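Local coordinates for adhesin (Streptococcus sanguinis SK1 = NCTC 7863, PDB 6VT2), which probably attaches the bacterium to host surfaces by recognising sialylated glycans through two tandem binding modules, at residues V26-D31 and V100-A105; V180-P185 and D190-A195; Q369-N374 and T379-D384. All coordinates share one frame; numbering follows the deposited sequence.

Contact 1: residues V26-D31 and V100-A105. With CA (calcium ion), chain H.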
loop_
_atom_site.group_PDB
_atom_site.type_symbol
_atom_site.label_atom_id
_atom_site.label_comp_id
_atom_site.label_asym_id
_atom_site.label_seq_id
_atom_site.Cartn_x
_atom_site.Cartn_y
_atom_site.Cartn_z
ATOM N N VAL A 26 25.017 30.664 22.392
ATOM C CA VAL A 26 25.245 31.364 23.665
ATOM C C VAL A 26 24.707 32.765 23.384
ATOM O O VAL A 26 24.841 33.187 22.350
ATOM C CB VAL A 26 26.734 31.378 24.026
ATOM C CG1 VAL A 26 26.984 32.337 25.177
ATOM C CG2 VAL A 26 27.283 29.980 24.304
ATOM N N GLU A 27 23.982 33.361 24.293
ATOM C CA GLU A 27 23.415 34.715 24.092
ATOM C C GLU A 27 24.045 35.627 25.128
ATOM O O GLU A 27 24.137 35.208 26.238
ATOM C CB GLU A 27 21.900 34.701 24.174
ATOM C CG GLU A 27 21.234 34.142 22.928
ATOM C CD GLU A 27 19.774 34.536 22.810
ATOM O OE1 GLU A 27 19.160 34.806 23.833
ATOM O OE2 GLU A 27 19.269 34.600 21.698
ATOM N N THR A 28 24.498 36.803 24.690
ATOM C CA THR A 28 25.207 37.726 25.583
ATOM C C THR A 28 24.559 39.103 25.498
ATOM O O THR A 28 24.311 39.482 24.477
ATOM C CB THR A 28 26.712 37.777 25.304
ATOM O OG1 THR A 28 27.221 36.451 25.423
ATOM C CG2 THR A 28 27.472 38.660 26.267
ATOM N N THR A 29 24.232 39.685 26.634
ATOM C CA THR A 29 23.760 41.152 26.516
ATOM C C THR A 29 24.594 42.011 27.454
ATOM O O THR A 29 25.231 41.540 28.267
ATOM C CB THR A 29 22.292 41.239 26.929
ATOM O OG1 THR A 29 22.240 40.797 28.278
ATOM C CG2 THR A 29 21.366 40.344 26.147
ATOM N N ASP A 30 24.485 43.310 27.287
ATOM C CA ASP A 30 25.170 44.244 28.193
ATOM C C ASP A 30 24.351 45.514 28.165
ATOM O O ASP A 30 23.993 45.876 27.113
ATOM C CB ASP A 30 26.618 44.470 27.788
ATOM C CG ASP A 30 27.405 45.237 28.828
ATOM O OD1 ASP A 30 27.818 44.641 29.733
ATOM O OD2 ASP A 30 27.644 46.395 28.610
ATOM N N ASP A 31 24.301 46.259 29.254
ATOM C CA ASP A 31 23.537 47.526 29.285
ATOM C C ASP A 31 24.188 48.600 28.394
ATOM O O ASP A 31 23.499 49.391 27.907
ATOM C CB ASP A 31 23.407 48.074 30.695
ATOM C CG ASP A 31 22.189 47.601 31.478
ATOM O OD1 ASP A 31 21.470 46.734 30.971
ATOM O OD2 ASP A 31 21.983 48.132 32.573
ATOM N N VAL A 100 32.642 29.956 29.231
ATOM C CA VAL A 100 32.306 31.017 28.294
ATOM C C VAL A 100 32.446 32.346 29.022
ATOM O O VAL A 100 31.871 32.543 30.089
ATOM C CB VAL A 100 30.908 30.821 27.700
ATOM C CG1 VAL A 100 30.658 31.914 26.717
ATOM C CG2 VAL A 100 30.767 29.464 27.026
ATOM N N ARG A 101 33.198 33.262 28.398
ATOM C CA ARG A 101 33.380 34.573 28.982
ATOM C C ARG A 101 33.052 35.635 27.944
ATOM O O ARG A 101 33.150 35.402 26.822
ATOM C CB ARG A 101 34.818 34.789 29.448
ATOM C CG ARG A 101 35.309 33.717 30.403
ATOM C CD ARG A 101 36.726 34.077 30.771
ATOM N NE ARG A 101 36.792 35.098 31.787
ATOM C CZ ARG A 101 37.921 35.562 32.276
ATOM N NH1 ARG A 101 39.068 35.126 31.820
ATOM N NH2 ARG A 101 37.928 36.467 33.229
ATOM N N ALA A 102 32.644 36.773 28.436
ATOM C CA ALA A 102 32.378 37.860 27.519
ATOM C C ALA A 102 32.901 39.151 28.126
ATOM O O ALA A 102 32.933 39.302 29.348
ATOM C CB ALA A 102 30.891 37.990 27.211
ATOM N N GLU A 103 33.295 40.080 27.255
ATOM C CA GLU A 103 33.835 41.375 27.678
ATOM C C GLU A 103 33.157 42.493 26.918
ATOM O O GLU A 103 32.964 42.390 25.699
ATOM C CB GLU A 103 35.313 41.369 27.429
ATOM C CG GLU A 103 36.014 42.684 27.904
ATOM C CD GLU A 103 37.485 42.593 27.580
ATOM O OE1 GLU A 103 38.040 43.580 27.066
ATOM O OE2 GLU A 103 38.090 41.500 27.769
ATOM N N ASP A 104 32.774 43.540 27.649
ATOM C CA ASP A 104 32.125 44.696 27.041
ATOM C C ASP A 104 33.198 45.674 26.557
ATOM O O ASP A 104 34.406 45.428 26.651
ATOM C CB ASP A 104 31.081 45.317 27.988
ATOM C CG ASP A 104 31.656 46.000 29.216
ATOM O OD1 ASP A 104 32.871 46.216 29.217
ATOM O OD2 ASP A 104 30.799 46.243 30.130
ATOM N N ALA A 105 32.747 46.773 25.942
ATOM C CA ALA A 105 33.738 47.668 25.368
ATOM C C ALA A 105 34.458 48.470 26.428
ATOM O O ALA A 105 35.562 48.954 26.175
ATOM C CB ALA A 105 33.083 48.623 24.369
HETATM CA CA CA H . 28.846 46.487 30.795
HETATM O O HOH W 1 26.732 47.015 31.620
#
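With CG anti to the backbone N (chi1 -170°), Asp30 swings its carboxylate across to Asp104, whose own CG takes the crowded position between backbone N and carbonyl carbon (chi1 69°); the two acids converge on one calcium ion. Asp30 grips the metal with both oxygens, OD1 at 2.4 Å and OD2 at 2.5 Å from the calcium. Asp104 is one-handed: its OD2 lies 2.1 Å from the ion, while OD1 accepts a hydrogen bond from the backbone N of Asn108. The carboxylate planes stand 81° apart, so the acids approach the calcium in different orientations, and OD1 of Asp30 comes within 3.4 Å of OD2 of Asp104. Two acceptors so close would be expected to repel; the shared cation presumably pays for the approach. Asp2, the backbone O of Thr4 and a water add further ligands, and Ser32 OG bonds to OD2 of Asp30, helping to fix that carboxylate.

Away from the metal the chemistry turns apolar. CG2 of Thr28 meets CB of Ala102 at 3.6 Å; the small methyl of alanine suits a place where a branched residue faces it. Farther along, Val26 and Val100 reach toward each other tip to tip, CG1 to CG1 at 4.0 Å, and Ile8 and Leu10 pack around this row. The two strands run in nearly the same direction but belong to different sheets, and even the CA atoms of Asp30 and Asp104 are 7.1 Å apart, too far for backbone pairing. This is face-to-face packing in the beta sandwich of a Siglec-like, immunoglobulin-type module, with a calcium site closing one end of its core.

Contact 2: residues V180-P185 and D190-A195. With CA (calcium ion), chain I.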
loop_
_atom_site.group_PDB
_atom_site.type_symbol
_atom_site.label_atom_id
_atom_site.label_comp_id
_atom_site.label_asym_id
_atom_site.label_seq_id
_atom_site.Cartn_x
_atom_site.Cartn_y
_atom_site.Cartn_z
ATOM N N VAL A 180 17.329 -8.883 14.350
ATOM C CA VAL A 180 17.871 -7.845 13.504
ATOM C C VAL A 180 18.831 -7.004 14.321
ATOM O O VAL A 180 18.495 -6.540 15.412
ATOM C CB VAL A 180 16.761 -6.979 12.924
ATOM C CG1 VAL A 180 17.401 -5.719 12.232
ATOM C CG2 VAL A 180 15.959 -7.756 11.923
ATOM N N THR A 181 20.002 -6.803 13.789
ATOM C CA THR A 181 20.966 -5.892 14.388
ATOM C C THR A 181 21.104 -4.697 13.474
ATOM O O THR A 181 21.464 -4.845 12.308
ATOM C CB THR A 181 22.307 -6.573 14.566
ATOM O OG1 THR A 181 22.177 -7.645 15.469
ATOM C CG2 THR A 181 23.339 -5.558 15.155
ATOM N N ILE A 182 20.827 -3.498 13.970
ATOM C CA ILE A 182 20.978 -2.239 13.206
ATOM C C ILE A 182 22.273 -1.646 13.718
ATOM O O ILE A 182 22.388 -1.546 14.875
ATOM C CB ILE A 182 19.784 -1.307 13.450
ATOM C CG1 ILE A 182 18.477 -2.016 13.076
ATOM C CG2 ILE A 182 19.939 0.044 12.729
ATOM C CD1 ILE A 182 17.225 -1.280 13.438
ATOM N N THR A 183 23.226 -1.372 12.864
ATOM C CA THR A 183 24.495 -0.797 13.300
ATOM C C THR A 183 24.494 0.632 12.812
ATOM O O THR A 183 24.446 0.849 11.664
ATOM C CB THR A 183 25.701 -1.567 12.784
ATOM O OG1 THR A 183 25.608 -2.896 13.274
ATOM C CG2 THR A 183 27.026 -1.011 13.237
ATOM N N TYR A 184 24.531 1.567 13.729
ATOM C CA TYR A 184 24.597 2.972 13.370
ATOM C C TYR A 184 26.002 3.230 12.926
ATOM O O TYR A 184 26.948 2.583 13.131
ATOM C CB TYR A 184 24.189 3.809 14.563
ATOM C CG TYR A 184 22.773 3.512 14.853
ATOM C CD1 TYR A 184 21.794 3.669 13.907
ATOM C CD2 TYR A 184 22.471 2.958 16.055
ATOM C CE1 TYR A 184 20.504 3.296 14.173
ATOM C CE2 TYR A 184 21.178 2.647 16.357
ATOM C CZ TYR A 184 20.194 2.801 15.418
ATOM O OH TYR A 184 18.924 2.467 15.709
ATOM N N PRO A 185 26.311 4.456 12.157
ATOM C CA PRO A 185 27.647 4.811 11.637
ATOM C C PRO A 185 28.746 4.861 12.672
ATOM O O PRO A 185 29.920 4.680 12.357
ATOM C CB PRO A 185 27.414 6.201 11.017
ATOM C CG PRO A 185 25.983 6.313 10.775
ATOM C CD PRO A 185 25.272 5.381 11.728
ATOM N N ASP A 190 21.287 -1.155 17.624
ATOM C CA ASP A 190 19.990 -1.492 18.189
ATOM C C ASP A 190 19.715 -2.919 17.743
ATOM O O ASP A 190 20.206 -3.355 16.696
ATOM C CB ASP A 190 18.937 -0.549 17.735
ATOM C CG ASP A 190 18.804 0.639 18.628
ATOM O OD1 ASP A 190 18.783 0.452 19.857
ATOM O OD2 ASP A 190 18.665 1.747 18.107
ATOM N N THR A 191 18.918 -3.628 18.529
ATOM C CA THR A 191 18.475 -4.976 18.192
ATOM C C THR A 191 16.958 -5.023 18.121
ATOM O O THR A 191 16.250 -4.409 18.940
ATOM C CB THR A 191 18.943 -5.978 19.246
ATOM O OG1 THR A 191 20.394 -6.002 19.329
ATOM C CG2 THR A 191 18.435 -7.376 18.919
ATOM N N ILE A 192 16.436 -5.694 17.099
ATOM C CA ILE A 192 15.010 -5.987 17.042
ATOM C C ILE A 192 14.871 -7.493 17.177
ATOM O O ILE A 192 15.433 -8.237 16.374
ATOM C CB ILE A 192 14.381 -5.479 15.749
ATOM C CG1 ILE A 192 14.664 -3.998 15.532
ATOM C CG2 ILE A 192 12.843 -5.674 15.828
ATOM C CD1 ILE A 192 14.044 -3.494 14.272
ATOM N N ALA A 193 14.168 -7.938 18.220
ATOM C CA ALA A 193 14.095 -9.351 18.547
ATOM C C ALA A 193 13.298 -10.084 17.499
ATOM O O ALA A 193 12.366 -9.529 16.892
ATOM C CB ALA A 193 13.432 -9.569 19.898
ATOM N N ALA A 194 13.692 -11.343 17.324
ATOM C CA ALA A 194 13.046 -12.235 16.357
ATOM C C ALA A 194 11.540 -12.282 16.525
ATOM O O ALA A 194 10.809 -12.347 15.538
ATOM C CB ALA A 194 13.618 -13.634 16.487
ATOM N N ALA A 195 11.052 -12.205 17.755
ATOM C CA ALA A 195 9.605 -12.211 17.969
ATOM C C ALA A 195 8.932 -11.044 17.275
ATOM O O ALA A 195 7.747 -11.122 16.906
ATOM C CB ALA A 195 9.312 -12.190 19.475
HETATM CA CA CA I . 18.643 2.953 20.310
HETATM O O HOH W 2 21.929 -7.388 18.102
HETATM O O HOH W 3 19.229 2.323 22.488
HETATM O O HOH W 4 16.457 2.033 20.938
HETATM O O HOH W 5 17.565 4.442 21.773
#
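Tyr184 and Asp190 meet with ring and carboxylate planes 86° apart, the acid lying at the hydroxyl edge of the ring. The phenol OH donates to OD2 of Asp190 over 2.5 Å, a short bond, and OD2 receives it on its anti lone pair, away from the other carboxylate oxygen. With CG anti to its carbonyl carbon (chi1 -65°), Tyr184 brings its hydroxyl back to the neighbouring strand, although its CB does not point there. A tyrosine suits this place because it spans the gap and ends in a donor. Its ring also meets that of Tyr131, whose backbone O binds the same calcium ion as Asp190.

Strands 180-183 and 189-192 form an antiparallel hairpin. Val180 and Ile192 are a hydrogen-bonded pair, with Val180 N 2.8 Å from Ile192 O and the reverse bond of equal length; Ile182 and Asp190 form a second such pair. On the face they share with Asp190, the branched side chains of Ile182 and Ile192 cross at their ends, CD1 to CD1 at 4.0 Å, while Val180 and Ile192 meet CB to CB. Val159 of helix 149-162 packs against all three of these apolar residues. On the other face, a water lies between the hydroxyls of Thr181 and Thr191, 2.7 Å from OG1 of Thr181, but its approach to Thr191 is too short to be a sure hydrogen bond.

OD1 and OD2 of Asp190 both bind the calcium, each at 2.5 Å, so OD2 serves metal and phenol together. Tyr184 thus acts from the second shell: its bond probably fixes the carboxylate's rotation, and the cation, by drawing charge from the acid, may temper the acceptor strength of OD2.

Contact 3: residues Q369-N374 and T379-D384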
loop_
_atom_site.group_PDB
_atom_site.type_symbol
_atom_site.label_atom_id
_atom_site.label_comp_id
_atom_site.label_asym_id
_atom_site.label_seq_id
_atom_site.Cartn_x
_atom_site.Cartn_y
_atom_site.Cartn_z
ATOM N N GLN A 369 -34.203 -12.892 -33.302
ATOM C CA GLN A 369 -35.141 -13.178 -34.386
ATOM C C GLN A 369 -36.541 -13.065 -33.774
ATOM O O GLN A 369 -36.721 -13.472 -32.692
ATOM C CB GLN A 369 -34.913 -14.554 -34.989
ATOM C CG GLN A 369 -33.667 -14.640 -35.827
ATOM C CD GLN A 369 -33.793 -14.175 -37.259
ATOM O OE1 GLN A 369 -34.717 -13.501 -37.648
ATOM N NE2 GLN A 369 -32.772 -14.434 -38.051
ATOM N N TYR A 370 -37.450 -12.434 -34.477
ATOM C CA TYR A 370 -38.845 -12.394 -34.102
ATOM C C TYR A 370 -39.643 -13.277 -35.062
ATOM O O TYR A 370 -39.441 -13.256 -36.297
ATOM C CB TYR A 370 -39.336 -10.975 -34.164
ATOM C CG TYR A 370 -38.610 -10.032 -33.288
ATOM C CD1 TYR A 370 -38.662 -10.133 -31.912
ATOM C CD2 TYR A 370 -37.874 -9.019 -33.821
ATOM C CE1 TYR A 370 -38.038 -9.213 -31.127
ATOM C CE2 TYR A 370 -37.225 -8.131 -33.048
ATOM C CZ TYR A 370 -37.300 -8.257 -31.679
ATOM O OH TYR A 370 -36.675 -7.419 -30.874
ATOM N N VAL A 371 -40.523 -14.068 -34.509
ATOM C CA VAL A 371 -41.468 -14.816 -35.331
ATOM C C VAL A 371 -42.854 -14.416 -34.860
ATOM O O VAL A 371 -43.211 -14.652 -33.704
ATOM C CB VAL A 371 -41.276 -16.336 -35.229
ATOM C CG1 VAL A 371 -42.279 -17.054 -36.061
ATOM C CG2 VAL A 371 -39.859 -16.712 -35.657
ATOM N N VAL A 372 -43.621 -13.782 -35.729
ATOM C CA VAL A 372 -45.000 -13.459 -35.410
ATOM C C VAL A 372 -45.861 -14.661 -35.809
ATOM O O VAL A 372 -45.908 -15.083 -36.971
ATOM C CB VAL A 372 -45.443 -12.189 -36.115
ATOM C CG1 VAL A 372 -46.853 -11.814 -35.616
ATOM C CG2 VAL A 372 -44.457 -11.040 -35.854
ATOM N N ASN A 373 -46.475 -15.265 -34.835
ATOM C CA ASN A 373 -47.316 -16.425 -35.037
ATOM C C ASN A 373 -48.668 -16.017 -35.595
ATOM O O ASN A 373 -49.016 -14.833 -35.687
ATOM C CB ASN A 373 -47.405 -17.136 -33.727
ATOM C CG ASN A 373 -45.987 -17.504 -33.216
ATOM O OD1 ASN A 373 -45.250 -18.130 -33.944
ATOM N ND2 ASN A 373 -45.604 -17.068 -32.025
ATOM N N ASN A 374 -49.418 -17.039 -35.997
ATOM C CA ASN A 374 -50.672 -16.777 -36.685
ATOM C C ASN A 374 -51.644 -16.024 -35.806
ATOM O O ASN A 374 -52.475 -15.285 -36.343
ATOM C CB ASN A 374 -51.317 -18.058 -37.143
ATOM C CG ASN A 374 -50.656 -18.624 -38.351
ATOM O OD1 ASN A 374 -50.166 -17.895 -39.204
ATOM N ND2 ASN A 374 -50.657 -19.937 -38.450
ATOM N N THR A 379 -42.791 -14.863 -30.954
ATOM C CA THR A 379 -41.695 -15.633 -30.386
ATOM C C THR A 379 -40.405 -14.878 -30.627
ATOM O O THR A 379 -40.094 -14.541 -31.760
ATOM C CB THR A 379 -41.593 -16.998 -31.033
ATOM O OG1 THR A 379 -42.858 -17.632 -30.900
ATOM C CG2 THR A 379 -40.537 -17.846 -30.314
ATOM N N VAL A 380 -39.669 -14.629 -29.554
ATOM C CA VAL A 380 -38.389 -13.971 -29.601
ATOM C C VAL A 380 -37.352 -15.069 -29.432
ATOM O O VAL A 380 -37.347 -15.782 -28.424
ATOM C CB VAL A 380 -38.280 -12.945 -28.480
ATOM C CG1 VAL A 380 -36.967 -12.262 -28.478
ATOM C CG2 VAL A 380 -39.405 -11.916 -28.562
ATOM N N ILE A 381 -36.469 -15.206 -30.415
ATOM C CA ILE A 381 -35.460 -16.255 -30.401
ATOM C C ILE A 381 -34.082 -15.622 -30.313
ATOM O O ILE A 381 -33.665 -14.866 -31.201
ATOM C CB ILE A 381 -35.586 -17.133 -31.646
ATOM C CG1 ILE A 381 -37.039 -17.680 -31.787
ATOM C CG2 ILE A 381 -34.562 -18.185 -31.597
ATOM C CD1 ILE A 381 -37.214 -18.467 -33.071
ATOM N N TYR A 382 -33.401 -15.911 -29.227
ATOM C CA TYR A 382 -32.096 -15.349 -28.968
ATOM C C TYR A 382 -31.060 -16.179 -29.672
ATOM O O TYR A 382 -31.306 -17.325 -30.035
ATOM C CB TYR A 382 -31.827 -15.351 -27.473
ATOM C CG TYR A 382 -32.770 -14.468 -26.753
ATOM C CD1 TYR A 382 -32.566 -13.106 -26.753
ATOM C CD2 TYR A 382 -33.868 -14.985 -26.098
ATOM C CE1 TYR A 382 -33.454 -12.261 -26.155
ATOM C CE2 TYR A 382 -34.747 -14.133 -25.471
ATOM C CZ TYR A 382 -34.557 -12.809 -25.534
ATOM O OH TYR A 382 -35.448 -11.945 -24.945
ATOM N N PRO A 383 -29.905 -15.600 -29.944
ATOM C CA PRO A 383 -28.964 -16.249 -30.861
ATOM C C PRO A 383 -28.261 -17.485 -30.295
ATOM O O PRO A 383 -27.548 -18.150 -31.040
ATOM C CB PRO A 383 -27.992 -15.115 -31.204
ATOM C CG PRO A 383 -28.195 -14.095 -30.243
ATOM C CD PRO A 383 -29.618 -14.184 -29.772
ATOM N N ASP A 384 -28.450 -17.807 -29.023
ATOM C CA ASP A 384 -27.936 -19.031 -28.452
ATOM C C ASP A 384 -28.982 -20.139 -28.505
ATOM O O ASP A 384 -28.753 -21.234 -27.994
ATOM C CB ASP A 384 -27.475 -18.843 -27.006
ATOM C CG ASP A 384 -28.552 -18.361 -26.070
ATOM O OD1 ASP A 384 -29.484 -17.680 -26.520
ATOM O OD2 ASP A 384 -28.468 -18.616 -24.868
HETATM O O HOH W 6 -43.111 -19.458 -32.965
#
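A beta hairpin of the second atypical Rib domain pairs strand 369-372 with strand 378-381, and its polar end is closed by Asn373 and Thr379. ND2 of Asn373 donates to OG1 of Thr379 over 3.0 Å in an almost straight bond (176° at the hydrogen), with the hydroxyl oxygen lying in the amide plane. The two side chains cross at about a right angle. OG1 of Thr379 stands anti to its carbonyl carbon (chi1 -55°), which turns the hydroxyl to the asparagine. A water spans the same pair, donating to OD1 of Asn373 at 2.7 Å and lying 2.8 Å from OG1 of Thr379. Asparagine suits this place because its amide offers a donor and an acceptor at once; ND2 also bonds to OG of Ser377 in the turn.

The backbones are knit by two hydrogen-bonded antiparallel pairs, Gln369 with Ile381 and Val371 with Thr379. Val371 N lies 2.8 Å from Thr379 O, and Gln369 N 2.9 Å from Ile381 O. Between them sits the non-hydrogen-bonded pair of Tyr370 and Val380. Strand 378-381 is the middle of a three-stranded antiparallel sheet, with strand 392-395 on its other flank, while helix 346-360 packs against the face that carries Tyr370.

On that face Tyr370 and Val380 lie side by side, pointing the same way. The ring turns its edge to the valine, with CG2 of Val380 near the ring plane and 3.9 Å from CD1 of Tyr370. The aromatic ring is broad enough to touch Val356 and Asn360 of the helix as well. On the reverse face, among Thr379 and Gln369, CG2 of Val371 meets CD1 of Ile381 at 4.1 Å, beta-branched residues well suited to extended strands.

How the contacts relate
Contact 1 is fully buried and joins two different sheets of a Siglec-like sandwich through side chains and metal alone. Contacts 2 and 3 instead pair neighbouring strands of one sheet, each a hairpin in an atypical Rib domain. They take different places in their three-stranded sheets: contact 2 pairs the middle strand (180-183) with the last strand, 189-192, and contact 3 the first strand (369-372) with the middle one. Contact 2, partly buried, resembles contact 1 in using an aspartate to bind calcium, but its apolar residues face a helix. Contact 3 lies at the surface and closes with a neutral amide and hydroxyl. Contacts 1 and 3 sit about 105 Å apart between centres, on opposite sides of the chain's centre.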